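Local coordinates for aldehyde dehydrogenase family protein (Pseudomonas syringae pv. tomato, PDB 5IUV) that oxidises indole-3-acetaldehyde to the auxin indole-3-acetic acid with NAD+ as cofactor, a reaction of auxin synthesis that contributes to virulence, at residues I294-Q298 against G299-T303. Sequence-based numbering, arbitrary orientation.
With NAD (nicotinamide-adenine-dinucleotide), chain C.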
loop_
_atom_site.group_PDB
_atom_site.type_symbol
_atom_site.label_atom_id
_atom_site.label_comp_id
_atom_site.label_asym_id
_atom_site.label_seq_id
_atom_site.Cartn_x
_atom_site.Cartn_y
_atom_site.Cartn_z
ATOM N N ILE A 294 -12.627 -18.891 -28.416
ATOM C CA ILE A 294 -11.900 -18.993 -29.676
ATOM C C ILE A 294 -12.626 -18.287 -30.822
ATOM O O ILE A 294 -12.002 -17.904 -31.815
ATOM C CB ILE A 294 -11.634 -20.478 -30.045
ATOM C CG1 ILE A 294 -10.591 -20.580 -31.163
ATOM C CG2 ILE A 294 -12.922 -21.189 -30.425
ATOM C CD1 ILE A 294 -9.257 -19.940 -30.809
ATOM N N ALA A 295 -13.936 -18.085 -30.691
ATOM C CA ALA A 295 -14.695 -17.486 -31.795
ATOM C C ALA A 295 -14.918 -15.981 -31.631
ATOM O O ALA A 295 -15.153 -15.281 -32.620
ATOM C CB ALA A 295 -16.035 -18.190 -31.959
ATOM N N PHE A 296 -14.865 -15.483 -30.396
ATOM C CA PHE A 296 -15.105 -14.059 -30.178
ATOM C C PHE A 296 -14.056 -13.231 -30.898
ATOM O O PHE A 296 -12.862 -13.544 -30.848
ATOM C CB PHE A 296 -15.109 -13.697 -28.693
ATOM C CG PHE A 296 -15.336 -12.226 -28.438
ATOM C CD1 PHE A 296 -16.585 -11.657 -28.648
ATOM C CD2 PHE A 296 -14.299 -11.415 -28.003
ATOM C CE1 PHE A 296 -16.799 -10.299 -28.418
ATOM C CE2 PHE A 296 -14.505 -10.059 -27.775
ATOM C CZ PHE A 296 -15.757 -9.502 -27.987
ATOM N N ASN A 297 -14.520 -12.182 -31.570
ATOM C CA ASN A 297 -13.667 -11.333 -32.402
ATOM C C ASN A 297 -12.823 -12.136 -33.385
ATOM O O ASN A 297 -11.637 -11.853 -33.563
ATOM C CB ASN A 297 -12.745 -10.464 -31.540
ATOM C CG ASN A 297 -12.258 -9.228 -32.283
ATOM O OD1 ASN A 297 -13.035 -8.574 -32.985
ATOM N ND2 ASN A 297 -10.970 -8.917 -32.158
ATOM N N GLN A 298 -13.439 -13.141 -34.005
ATOM C CA GLN A 298 -12.813 -13.926 -35.071
ATOM C C GLN A 298 -11.544 -14.645 -34.613
ATOM O O GLN A 298 -10.706 -15.014 -35.435
ATOM C CB GLN A 298 -12.492 -13.030 -36.279
ATOM C CG GLN A 298 -13.707 -12.321 -36.888
ATOM C CD GLN A 298 -14.167 -11.112 -36.075
ATOM O OE1 GLN A 298 -15.345 -10.992 -35.733
ATOM N NE2 GLN A 298 -13.233 -10.215 -35.762
ATOM N N GLY A 299 -11.402 -14.838 -33.304
ATOM C CA GLY A 299 -10.215 -15.477 -32.762
ATOM C C GLY A 299 -9.011 -14.555 -32.781
ATOM O O GLY A 299 -7.886 -14.967 -32.483
ATOM N N GLU A 300 -9.251 -13.295 -33.133
ATOM C CA GLU A 300 -8.193 -12.301 -33.207
ATOM C C GLU A 300 -8.061 -11.641 -31.848
ATOM O O GLU A 300 -8.296 -10.442 -31.689
ATOM C CB GLU A 300 -8.488 -11.277 -34.310
ATOM C CG GLU A 300 -8.647 -11.928 -35.683
ATOM C CD GLU A 300 -9.227 -10.993 -36.732
ATOM O OE1 GLU A 300 -10.138 -10.203 -36.394
ATOM O OE2 GLU A 300 -8.776 -11.059 -37.899
ATOM N N VAL A 301 -7.713 -12.461 -30.864
ATOM C CA VAL A 301 -7.613 -12.043 -29.476
ATOM C C VAL A 301 -6.330 -12.627 -28.905
ATOM O O VAL A 301 -6.054 -13.819 -29.072
ATOM C CB VAL A 301 -8.837 -12.511 -28.647
ATOM C CG1 VAL A 301 -8.724 -12.053 -27.196
ATOM C CG2 VAL A 301 -10.141 -12.010 -29.272
ATOM N N CYS A 302 -5.536 -11.788 -28.251
ATOM C CA CYS A 302 -4.270 -12.231 -27.685
ATOM C C CYS A 302 -4.460 -13.374 -26.692
ATOM O O CYS A 302 -3.678 -14.334 -26.664
ATOM C CB CYS A 302 -3.569 -11.067 -27.006
ATOM S SG CYS A 302 -4.521 -10.277 -25.671
ATOM N N THR A 303 -5.513 -13.271 -25.888
ATOM C CA THR A 303 -5.835 -14.306 -24.913
ATOM C C THR A 303 -6.859 -15.328 -25.394
ATOM O O THR A 303 -7.530 -15.948 -24.572
ATOM C CB THR A 303 -6.374 -13.691 -23.622
ATOM O OG1 THR A 303 -7.472 -12.824 -23.933
ATOM C CG2 THR A 303 -5.292 -12.895 -22.943
HETATM P PA NAD C . 2.493 -6.349 -35.228
HETATM O O1A NAD C . 3.572 -6.823 -34.331
HETATM O O2A NAD C . 2.691 -6.720 -36.684
HETATM O O5B NAD C . 2.331 -4.784 -35.108
HETATM C C5B NAD C . 1.765 -4.084 -33.980
HETATM C C4B NAD C . 2.032 -2.615 -34.191
HETATM O O4B NAD C . 3.453 -2.415 -34.352
HETATM C C3B NAD C . 1.373 -1.942 -35.400
HETATM O O3B NAD C . 0.987 -0.608 -35.089
HETATM C C2B NAD C . 2.489 -1.954 -36.446
HETATM O O2B NAD C . 2.327 -0.930 -37.423
HETATM C C1B NAD C . 3.710 -1.729 -35.559
HETATM N N9A NAD C . 4.996 -2.181 -36.083
HETATM C C8A NAD C . 5.228 -3.162 -37.011
HETATM N N7A NAD C . 6.486 -3.285 -37.360
HETATM C C5A NAD C . 7.135 -2.329 -36.585
HETATM C C6A NAD C . 8.496 -1.987 -36.447
HETATM N N6A NAD C . 9.482 -2.538 -37.164
HETATM N N1A NAD C . 8.811 -1.026 -35.545
HETATM C C2A NAD C . 7.826 -0.441 -34.855
HETATM N N3A NAD C . 6.511 -0.670 -34.912
HETATM C C4A NAD C . 6.228 -1.643 -35.797
HETATM O O3 NAD C . 1.095 -6.968 -34.738
HETATM P PN NAD C . -0.408 -6.903 -35.296
HETATM O O1N NAD C . -0.466 -7.820 -36.459
HETATM O O2N NAD C . -0.791 -5.484 -35.480
HETATM O O5D NAD C . -1.263 -7.447 -34.062
HETATM C C5D NAD C . -1.419 -8.857 -33.793
HETATM C C4D NAD C . -0.528 -9.215 -32.628
HETATM O O4D NAD C . -0.906 -8.428 -31.475
HETATM C C3D NAD C . -0.621 -10.663 -32.163
HETATM O O3D NAD C . 0.685 -11.191 -31.959
HETATM C C2D NAD C . -1.409 -10.529 -30.856
HETATM O O2D NAD C . -1.174 -11.534 -29.874
HETATM C C1D NAD C . -0.904 -9.175 -30.307
HETATM N N1N NAD C . -1.901 -8.594 -29.312
HETATM C C2N NAD C . -1.457 -8.556 -27.968
HETATM C C3N NAD C . -2.266 -7.990 -26.994
HETATM C C7N NAD C . -1.889 -7.982 -25.534
HETATM O O7N NAD C . -0.915 -8.658 -25.141
HETATM N N7N NAD C . -2.678 -7.343 -24.705
HETATM C C4N NAD C . -3.515 -7.489 -27.367
HETATM C C5N NAD C . -3.943 -7.567 -28.688
HETATM C C6N NAD C . -3.115 -8.121 -29.651
#
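With CG of N297 turned opposite its own backbone nitrogen (chi1 -158°), the side-chain amide reaches across to the backbone of E300, and ND2 donates to E300 O over 3.1 Å, coming from above the carbonyl plane. Asparagine suits this place because its short amide can serve two carbonyls: ND2 also bonds N168 O, while N168 ND2 returns a bond to E300 O. The chain of Q298 bends at chi2 (77°) and brings NE2 of its amide to OE1 of the E300 carboxylate, with the planes of the two groups nearly perpendicular. This NE2-OE1 bond is 3.2 Å long, the acceptor lying in the amide plane but being met from above the plane of the carboxylate. Both far oxygens are held by backbone N-H groups of one loop, Q298 OE1 by G342 and E300 OE2 by V345, which should fix the rotation of amide and carboxylate alike.

The backbone itself doubles back in two overlapping turns. G299 N bonds F296 O at 3.1 Å, and E300 N bonds N297 O at 2.8 Å. Glycine fits at 299, where phi is positive and I294 O and Q298 O crowd the place a CB would take. V301 puts its CG2 methyl 3.5 Å from F296 O and 3.8 Å from N297 CB, with the F296 ring only loosely nearby.

An inverse gamma turn centred on E300 follows, its V301 N to G299 O bond weak, and from there the chain leads on to C302, the expected nucleophile of this family: SG stands 3.4 Å from NAD C4N, the hydride-accepting carbon. Helix 283-295 ends just before these turns, with I294 and A295 packed on L326 of helix 312-326, and the chain then runs past the nicotinamide towards strand 307-311.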